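Local coordinates for ABC transporter (Caldanaerobius, PDB 4G68), which probably binds xylan-derived sugars outside the cell as the solute-binding component of an ABC transporter, at residues Asp180-Phe185 / Val246-Phe251; Gln100-Gly105 / Trp392-Ser397; Lys57-Gln62 / Lys340-Gln345. All coordinates share one frame; numbering follows the deposited sequence.

Contact 1. Residues Asp180-Phe185 / Val246-Phe251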
loop_
_atom_site.group_PDB
_atom_site.type_symbol
_atom_site.label_atom_id
_atom_site.label_comp_id
_atom_site.label_asym_id
_atom_site.label_seq_id
_atom_site.Cartn_x
_atom_site.Cartn_y
_atom_site.Cartn_z
ATOM N N ASP C 180 12.754 14.347 17.834
ATOM C CA ASP C 180 13.150 14.215 19.238
ATOM C C ASP C 180 12.859 12.819 19.851
ATOM O O ASP C 180 13.729 12.251 20.555
ATOM C CB ASP C 180 12.550 15.319 20.126
ATOM C CG ASP C 180 13.024 15.194 21.566
ATOM O OD1 ASP C 180 14.284 15.068 21.758
ATOM O OD2 ASP C 180 12.173 15.160 22.492
ATOM N N ALA C 181 11.653 12.282 19.589
ATOM C CA ALA C 181 11.317 10.910 19.978
ATOM C C ALA C 181 12.352 9.932 19.431
ATOM O O ALA C 181 12.821 9.053 20.157
ATOM C CB ALA C 181 9.918 10.508 19.502
ATOM N N ILE C 182 12.697 10.075 18.161
ATOM C CA ILE C 182 13.679 9.181 17.529
ATOM C C ILE C 182 14.987 9.360 18.300
ATOM O O ILE C 182 15.597 8.379 18.723
ATOM C CB ILE C 182 13.915 9.545 16.028
ATOM C CG1 ILE C 182 12.651 9.224 15.171
ATOM C CG2 ILE C 182 15.248 8.965 15.498
ATOM C CD1 ILE C 182 12.686 9.880 13.812
ATOM N N LYS C 183 15.408 10.621 18.503
ATOM C CA LYS C 183 16.647 10.832 19.296
ATOM C C LYS C 183 16.599 10.212 20.708
ATOM O O LYS C 183 17.623 9.639 21.156
ATOM C CB LYS C 183 16.928 12.296 19.406
ATOM C CG LYS C 183 17.588 12.821 18.158
ATOM C CD LYS C 183 17.629 14.325 18.179
ATOM C CE LYS C 183 18.350 14.823 16.951
ATOM N NZ LYS C 183 18.314 16.336 16.883
ATOM N N THR C 184 15.443 10.371 21.387
ATOM C CA THR C 184 15.230 9.842 22.751
ATOM C C THR C 184 15.330 8.330 22.764
ATOM O O THR C 184 16.138 7.779 23.512
ATOM C CB THR C 184 13.904 10.363 23.402
ATOM O OG1 THR C 184 13.897 11.811 23.370
ATOM C CG2 THR C 184 13.753 9.900 24.874
ATOM N N PHE C 185 14.577 7.649 21.891
ATOM C CA PHE C 185 14.659 6.185 21.824
ATOM C C PHE C 185 16.040 5.660 21.527
ATOM O O PHE C 185 16.492 4.678 22.117
ATOM C CB PHE C 185 13.679 5.603 20.797
ATOM C CG PHE C 185 12.255 5.583 21.286
ATOM C CD1 PHE C 185 11.893 4.812 22.418
ATOM C CD2 PHE C 185 11.260 6.313 20.618
ATOM C CE1 PHE C 185 10.574 4.781 22.868
ATOM C CE2 PHE C 185 9.937 6.270 21.070
ATOM C CZ PHE C 185 9.595 5.509 22.191
ATOM N N VAL C 246 17.314 9.713 9.064
ATOM C CA VAL C 246 18.479 8.799 8.952
ATOM C C VAL C 246 19.562 9.198 9.974
ATOM O O VAL C 246 19.952 8.378 10.853
ATOM C CB VAL C 246 19.079 8.718 7.507
ATOM C CG1 VAL C 246 20.289 7.809 7.484
ATOM C CG2 VAL C 246 18.058 8.182 6.490
ATOM N N ASN C 247 19.983 10.465 9.880
ATOM C CA ASN C 247 20.964 11.073 10.731
ATOM C C ASN C 247 20.618 11.128 12.224
ATOM O O ASN C 247 21.536 11.108 13.047
ATOM C CB ASN C 247 21.274 12.499 10.262
ATOM C CG ASN C 247 21.818 12.549 8.853
ATOM O OD1 ASN C 247 22.436 11.604 8.378
ATOM N ND2 ASN C 247 21.560 13.655 8.169
ATOM N N ALA C 248 19.320 11.242 12.546
ATOM C CA ALA C 248 18.810 11.158 13.924
ATOM C C ALA C 248 18.904 9.750 14.431
ATOM O O ALA C 248 18.827 9.564 15.623
ATOM C CB ALA C 248 17.381 11.615 13.999
ATOM N N GLY C 249 19.050 8.782 13.512
ATOM C CA GLY C 249 19.245 7.354 13.839
ATOM C C GLY C 249 17.893 6.658 14.010
ATOM O O GLY C 249 17.731 5.786 14.877
ATOM N N ALA C 250 16.915 7.067 13.199
ATOM C CA ALA C 250 15.644 6.328 13.122
ATOM C C ALA C 250 15.773 4.820 12.810
ATOM O O ALA C 250 14.943 4.042 13.256
ATOM C CB ALA C 250 14.707 6.998 12.140
ATOM N N PHE C 251 16.805 4.399 12.064
ATOM C CA PHE C 251 16.838 3.026 11.513
ATOM C C PHE C 251 17.994 2.193 12.031
ATOM O O PHE C 251 19.083 2.718 12.249
ATOM C CB PHE C 251 16.752 3.028 9.957
ATOM C CG PHE C 251 15.688 4.008 9.422
ATOM C CD1 PHE C 251 14.300 3.716 9.538
ATOM C CD2 PHE C 251 16.065 5.250 8.839
ATOM C CE1 PHE C 251 13.348 4.647 9.120
ATOM C CE2 PHE C 251 15.114 6.158 8.412
ATOM C CZ PHE C 251 13.763 5.874 8.541
#
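The CB of A250 meets two surfaces at once: it lies over the centre of one face of the F251 ring, 3.7 Å above the ring plane, and also touches the CD1 of I182 across the contact, with CB and CD1 3.9 Å apart. F251 stacks on F255 as well, so the methyl of A250 links an aromatic pair to helix 175-187. From that helix, I182 does most of the work. Its CG1 lies beside the backbone N (chi1 -69°), which puts CG2 anti to that N; CG2 lodges in the bend where helix 233-248 ends, 3.7 Å from A248 CB and 3.4 Å from A250 N. The bend is a Schellman motif: G249 takes a positive phi of 87°, and its N bonds to V246 O at 2.8 Å. K183 adds the aliphatic base of its chain, with CG 4.3 Å from A248 CB. A backbone hydrogen bond between A250 and F193 ties the turn to the surrounding chain. This is a worked example of van der Waals docking: the CG2 methyl of one isoleucine, with CD1 beside it, packs on side chains and backbone of a helix terminus, without a hydrogen bond between the segments.

Contact 2. Residues Gln100-Gly105 / Trp392-Ser397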
loop_
_atom_site.group_PDB
_atom_site.type_symbol
_atom_site.label_atom_id
_atom_site.label_comp_id
_atom_site.label_asym_id
_atom_site.label_seq_id
_atom_site.Cartn_x
_atom_site.Cartn_y
_atom_site.Cartn_z
ATOM N N GLN C 100 -4.626 -10.369 -9.378
ATOM C CA GLN C 100 -4.577 -9.221 -8.480
ATOM C C GLN C 100 -3.707 -8.135 -9.089
ATOM O O GLN C 100 -2.733 -8.447 -9.765
ATOM C CB GLN C 100 -3.971 -9.660 -7.139
ATOM C CG GLN C 100 -3.832 -8.543 -6.080
ATOM C CD GLN C 100 -3.409 -9.088 -4.690
ATOM O OE1 GLN C 100 -3.138 -10.268 -4.551
ATOM N NE2 GLN C 100 -3.325 -8.211 -3.677
ATOM N N THR C 101 -4.070 -6.867 -8.908
ATOM C CA THR C 101 -3.205 -5.783 -9.421
ATOM C C THR C 101 -3.341 -4.525 -8.535
ATOM O O THR C 101 -4.092 -4.544 -7.523
ATOM C CB THR C 101 -3.515 -5.469 -10.889
ATOM O OG1 THR C 101 -2.409 -4.798 -11.506
ATOM C CG2 THR C 101 -4.791 -4.625 -10.991
ATOM N N TRP C 102 -2.559 -3.503 -8.893
ATOM C CA TRP C 102 -2.665 -2.159 -8.353
ATOM C C TRP C 102 -3.231 -1.306 -9.423
ATOM O O TRP C 102 -2.700 -1.206 -10.525
ATOM C CB TRP C 102 -1.322 -1.603 -7.887
ATOM C CG TRP C 102 -0.780 -2.407 -6.726
ATOM C CD1 TRP C 102 -1.022 -2.211 -5.384
ATOM C CD2 TRP C 102 0.083 -3.579 -6.805
ATOM N NE1 TRP C 102 -0.396 -3.165 -4.630
ATOM C CE2 TRP C 102 0.310 -4.013 -5.428
ATOM C CE3 TRP C 102 0.680 -4.284 -7.844
ATOM C CZ2 TRP C 102 1.119 -5.113 -5.120
ATOM C CZ3 TRP C 102 1.509 -5.368 -7.540
ATOM C CH2 TRP C 102 1.717 -5.786 -6.209
ATOM N N ALA C 103 -4.367 -0.722 -9.118
ATOM C CA ALA C 103 -5.098 0.072 -10.099
ATOM C C ALA C 103 -4.409 1.404 -10.289
ATOM O O ALA C 103 -3.613 1.825 -9.430
ATOM C CB ALA C 103 -6.516 0.293 -9.627
ATOM N N GLY C 104 -4.754 2.073 -11.393
ATOM C CA GLY C 104 -4.129 3.332 -11.755
ATOM C C GLY C 104 -2.915 3.102 -12.641
ATOM O O GLY C 104 -2.943 2.232 -13.531
ATOM N N GLY C 105 -1.886 3.927 -12.422
ATOM C CA GLY C 105 -0.576 3.863 -13.142
ATOM C C GLY C 105 0.119 2.531 -13.372
ATOM O O GLY C 105 0.602 2.282 -14.495
ATOM N N TRP C 392 3.904 6.597 -4.998
ATOM C CA TRP C 392 4.380 7.030 -6.360
ATOM C C TRP C 392 4.769 5.890 -7.283
ATOM O O TRP C 392 4.709 5.997 -8.524
ATOM C CB TRP C 392 5.537 8.009 -6.167
ATOM C CG TRP C 392 5.154 9.336 -5.482
ATOM C CD1 TRP C 392 4.064 9.615 -4.649
ATOM C CD2 TRP C 392 5.942 10.563 -5.517
ATOM N NE1 TRP C 392 4.090 10.930 -4.220
ATOM C CE2 TRP C 392 5.218 11.550 -4.698
ATOM C CE3 TRP C 392 7.142 10.939 -6.154
ATOM C CZ2 TRP C 392 5.682 12.851 -4.542
ATOM C CZ3 TRP C 392 7.607 12.222 -5.951
ATOM C CH2 TRP C 392 6.889 13.162 -5.156
ATOM N N ASP C 393 5.192 4.760 -6.715
ATOM C CA ASP C 393 5.502 3.583 -7.489
ATOM C C ASP C 393 4.258 2.865 -8.066
ATOM O O ASP C 393 4.405 2.104 -9.048
ATOM C CB ASP C 393 6.430 2.564 -6.773
ATOM C CG ASP C 393 5.768 1.831 -5.549
ATOM O OD1 ASP C 393 4.679 2.289 -5.106
ATOM O OD2 ASP C 393 6.393 0.828 -4.980
ATOM N N ILE C 394 3.087 3.070 -7.437
ATOM C CA ILE C 394 1.776 2.652 -8.008
ATOM C C ILE C 394 1.234 3.708 -8.946
ATOM O O ILE C 394 0.389 3.364 -9.791
ATOM C CB ILE C 394 0.674 2.520 -6.945
ATOM C CG1 ILE C 394 0.922 1.343 -6.021
ATOM C CG2 ILE C 394 -0.740 2.433 -7.579
ATOM C CD1 ILE C 394 -0.096 1.286 -4.893
ATOM N N TYR C 395 1.586 4.993 -8.735
ATOM C CA TYR C 395 1.004 6.116 -9.550
ATOM C C TYR C 395 1.822 6.280 -10.865
ATOM O O TYR C 395 1.270 6.391 -11.958
ATOM C CB TYR C 395 0.912 7.457 -8.756
ATOM C CG TYR C 395 0.081 8.584 -9.396
ATOM C CD1 TYR C 395 -1.246 8.814 -8.982
ATOM C CD2 TYR C 395 0.605 9.397 -10.416
ATOM C CE1 TYR C 395 -2.036 9.823 -9.556
ATOM C CE2 TYR C 395 -0.164 10.409 -11.013
ATOM C CZ TYR C 395 -1.474 10.636 -10.557
ATOM O OH TYR C 395 -2.247 11.650 -11.126
ATOM N N LEU C 396 3.143 6.302 -10.747
ATOM C CA LEU C 396 4.020 6.245 -11.892
ATOM C C LEU C 396 4.068 4.806 -12.338
ATOM O O LEU C 396 3.633 3.928 -11.596
ATOM C CB LEU C 396 5.415 6.715 -11.465
ATOM C CG LEU C 396 5.464 8.113 -10.847
ATOM C CD1 LEU C 396 6.807 8.391 -10.173
ATOM C CD2 LEU C 396 5.188 9.211 -11.894
ATOM N N SER C 397 4.587 4.545 -13.539
ATOM C CA SER C 397 4.791 3.147 -13.965
ATOM C C SER C 397 6.169 2.995 -14.566
ATOM O O SER C 397 6.848 3.993 -14.822
ATOM C CB SER C 397 3.737 2.686 -14.978
ATOM O OG SER C 397 3.525 3.679 -15.970
#
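W102, the last residue of strand 98-102, opens the contact by meeting I394 of helix 392-395 with the pyrrole part of its indole: W102 CD1 is 3.7 Å from I394 CD1. The two side chains cross at about a right angle, and the ethyl branch of I394 comes to the ring obliquely. The indole has further partners, a cation-pi contact with K83 and an edge-to-face one with F106. At A103 the CB points away, and the carbonyl takes over, A103 O lying 3.5 Å from I394 CG2, the other branch of the isoleucine. G104 turns the chain with a positive phi and sends its carbonyl to the hydroxyl of Y141. G105 then brings bare backbone against the helix end. With no CB in the way, G105 CA comes 3.3 Å from Y395 O in a CA-H...O contact whose angle at the hydrogen is 158°, and it also sits 3.5 Å from I394 O. Beyond the helix, S397 CB approaches G105 O to 3.2 Å. Strand 98-102 pairs with strand 40-45, whereas the short helix packs on helices 201-215 and 217-224, consistent with a junction between the two lobes of this fold family. That junction rests here on one apolar pair, close backbone packing at a glycine and a single CA-H...O contact, with no classical hydrogen bond across it.

Contact 3. Residues Lys57-Gln62 / Lys340-Gln345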
loop_
_atom_site.group_PDB
_atom_site.type_symbol
_atom_site.label_atom_id
_atom_site.label_comp_id
_atom_site.label_asym_id
_atom_site.label_seq_id
_atom_site.Cartn_x
_atom_site.Cartn_y
_atom_site.Cartn_z
ATOM N N LYS C 57 -7.295 -19.406 0.518
ATOM C CA LYS C 57 -7.528 -20.810 0.133
ATOM C C LYS C 57 -8.961 -21.244 0.420
ATOM O O LYS C 57 -9.597 -21.926 -0.418
ATOM C CB LYS C 57 -6.537 -21.773 0.820
ATOM C CG LYS C 57 -6.600 -23.200 0.268
ATOM C CD LYS C 57 -6.182 -23.201 -1.198
ATOM C CE LYS C 57 -6.663 -24.404 -1.999
ATOM N NZ LYS C 57 -6.725 -25.701 -1.255
ATOM N N GLU C 58 -9.454 -20.854 1.606
ATOM C CA GLU C 58 -10.798 -21.181 2.066
ATOM C C GLU C 58 -11.851 -20.557 1.141
ATOM O O GLU C 58 -12.773 -21.229 0.714
ATOM C CB GLU C 58 -11.014 -20.705 3.513
ATOM C CG GLU C 58 -10.122 -21.423 4.538
ATOM C CD GLU C 58 -10.334 -20.951 5.978
ATOM O OE1 GLU C 58 -10.928 -19.869 6.209
ATOM O OE2 GLU C 58 -9.901 -21.670 6.898
ATOM N N ILE C 59 -11.706 -19.268 0.860
ATOM C CA ILE C 59 -12.540 -18.575 -0.092
ATOM C C ILE C 59 -12.595 -19.317 -1.429
ATOM O O ILE C 59 -13.689 -19.576 -1.929
ATOM C CB ILE C 59 -12.072 -17.125 -0.353
ATOM C CG1 ILE C 59 -12.237 -16.264 0.897
ATOM C CG2 ILE C 59 -12.904 -16.528 -1.477
ATOM C CD1 ILE C 59 -11.476 -14.956 0.851
ATOM N N ILE C 60 -11.438 -19.648 -2.001
ATOM C CA ILE C 60 -11.366 -20.470 -3.227
ATOM C C ILE C 60 -12.143 -21.777 -3.030
ATOM O O ILE C 60 -12.966 -22.139 -3.882
ATOM C CB ILE C 60 -9.910 -20.854 -3.640
ATOM C CG1 ILE C 60 -8.921 -19.668 -3.755
ATOM C CG2 ILE C 60 -9.900 -21.741 -4.884
ATOM C CD1 ILE C 60 -9.289 -18.502 -4.615
ATOM N N ASP C 61 -11.892 -22.467 -1.916
ATOM C CA ASP C 61 -12.555 -23.767 -1.665
ATOM C C ASP C 61 -14.095 -23.630 -1.667
ATOM O O ASP C 61 -14.812 -24.445 -2.296
ATOM C CB ASP C 61 -12.033 -24.443 -0.385
ATOM C CG ASP C 61 -10.556 -24.831 -0.474
ATOM O OD1 ASP C 61 -9.906 -24.703 -1.553
ATOM O OD2 ASP C 61 -10.037 -25.249 0.570
ATOM N N GLN C 62 -14.612 -22.590 -1.004
ATOM C CA GLN C 62 -16.052 -22.411 -1.004
ATOM C C GLN C 62 -16.587 -22.139 -2.422
ATOM O O GLN C 62 -17.662 -22.628 -2.798
ATOM C CB GLN C 62 -16.499 -21.317 -0.049
ATOM C CG GLN C 62 -18.011 -21.375 0.136
ATOM C CD GLN C 62 -18.572 -20.299 1.041
ATOM O OE1 GLN C 62 -18.130 -20.125 2.198
ATOM N NE2 GLN C 62 -19.581 -19.576 0.519
ATOM N N LYS C 340 -15.774 -11.044 -9.573
ATOM C CA LYS C 340 -16.768 -10.379 -8.697
ATOM C C LYS C 340 -16.925 -10.983 -7.307
ATOM O O LYS C 340 -16.982 -10.245 -6.289
ATOM C CB LYS C 340 -18.121 -10.373 -9.355
ATOM C CG LYS C 340 -18.241 -9.324 -10.415
ATOM C CD LYS C 340 -19.669 -9.261 -10.928
ATOM C CE LYS C 340 -19.735 -9.107 -12.420
ATOM N NZ LYS C 340 -21.141 -8.892 -12.875
ATOM N N TYR C 341 -17.009 -12.302 -7.262
ATOM C CA TYR C 341 -17.080 -13.056 -5.978
ATOM C C TYR C 341 -15.749 -12.947 -5.208
ATOM O O TYR C 341 -15.719 -12.610 -4.059
ATOM C CB TYR C 341 -17.481 -14.537 -6.216
ATOM C CG TYR C 341 -17.200 -15.475 -5.060
ATOM C CD1 TYR C 341 -18.226 -15.819 -4.168
ATOM C CD2 TYR C 341 -15.922 -16.054 -4.878
ATOM C CE1 TYR C 341 -18.004 -16.700 -3.110
ATOM C CE2 TYR C 341 -15.682 -16.910 -3.807
ATOM C CZ TYR C 341 -16.727 -17.236 -2.938
ATOM O OH TYR C 341 -16.550 -18.107 -1.867
ATOM N N LEU C 342 -14.651 -13.219 -5.864
ATOM C CA LEU C 342 -13.355 -13.162 -5.188
ATOM C C LEU C 342 -13.063 -11.780 -4.588
ATOM O O LEU C 342 -12.543 -11.693 -3.462
ATOM C CB LEU C 342 -12.284 -13.472 -6.202
ATOM C CG LEU C 342 -12.239 -14.932 -6.638
ATOM C CD1 LEU C 342 -11.161 -15.033 -7.711
ATOM C CD2 LEU C 342 -11.950 -15.822 -5.387
ATOM N N ALA C 343 -13.393 -10.721 -5.332
ATOM C CA ALA C 343 -13.180 -9.346 -4.878
ATOM C C ALA C 343 -13.945 -9.031 -3.593
ATOM O O ALA C 343 -13.328 -8.605 -2.602
ATOM C CB ALA C 343 -13.547 -8.367 -5.971
ATOM N N LYS C 344 -15.264 -9.274 -3.608
ATOM C CA LYS C 344 -16.078 -9.130 -2.395
ATOM C C LYS C 344 -15.519 -9.925 -1.208
ATOM O O LYS C 344 -15.425 -9.402 -0.104
ATOM C CB LYS C 344 -17.560 -9.508 -2.658
ATOM C CG LYS C 344 -18.408 -9.665 -1.394
ATOM C CD LYS C 344 -18.641 -8.355 -0.624
ATOM C CE LYS C 344 -19.374 -8.582 0.708
ATOM N NZ LYS C 344 -19.646 -7.275 1.408
ATOM N N GLN C 345 -15.168 -11.190 -1.425
ATOM C CA GLN C 345 -14.607 -12.013 -0.338
ATOM C C GLN C 345 -13.276 -11.515 0.222
ATOM O O GLN C 345 -13.066 -11.598 1.438
ATOM C CB GLN C 345 -14.495 -13.493 -0.736
ATOM C CG GLN C 345 -15.842 -14.146 -1.101
ATOM C CD GLN C 345 -16.857 -14.092 0.031
ATOM O OE1 GLN C 345 -16.628 -14.600 1.124
ATOM N NE2 GLN C 345 -17.978 -13.458 -0.229
#
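I59 and Q345 mark the closest backbone approach, their CA atoms 6.9 Å apart, where helices 57-62 and 340-345 run roughly antiparallel at 143° with axes 10.7 Å apart. I59 occupies the middle of the contact. Its CG2 methyl touches Q345 CB at 3.5 Å and Y341 CE2 at 3.6 Å, while its CD1 lies beside the Q345 CB from the other branch of the side chain. CG of Y341 is anti to the backbone N (chi1 163°), and the ring beyond it reaches I59. One face of that ring carries Q345 CG, 3.7 Å above the plane and displaced toward the rim, and I59 O lies in the plane at its edge. The phenol hydroxyl donates to that same carbonyl: Y341 OH and I59 O are 3.2 Å apart, and the C=O...donor angle is 133°, with the donor tilted modestly from the carbonyl plane. Q62, one turn further along, passes its extended chain at about a right angle to the tyrosine, with Q62 CB 3.7 Å from Y341 OH. On the inner side I60 CD1 meets L342 CD2 at 3.9 Å, and both residues also rest on F43 of strand 40-45, so the helix pair is seated on the sheet. W63 meets the Y341 ring from the first helix. The contact illustrates how two helices can divide their packing: I60 and L342 meet on the sheet side, I59 sits between Y341 and Q345, and Q62 lies at the margin. Because the acceptor is a backbone carbonyl, the one hydrogen bond between these segments ties the Y341 hydroxyl to the main chain of helix 52-66 and depends on no side-chain rotamer in that helix.

All three contacts are partly buried, but they differ in depth. The centre of contact 2 lies about 10 Å from the centre of the chain, and none of its touching residues is exposed; the centres of contacts 3 and 1 lie about 21 Å and 25 Å from it, and each includes one exposed residue. Contacts 1 and 3 are on opposite sides of the chain's centre. Contacts 2 and 3 share the sheet: strand 98-102 pairs with strand 40-45, on which the helices of contact 3 sit. The chemistry differs as well. Contact 1 packs methyls on a helix end, contact 3 adds a hydroxyl-to-carbonyl bond, and contact 2 combines a tryptophan-isoleucine pair with close backbone packing at a glycine.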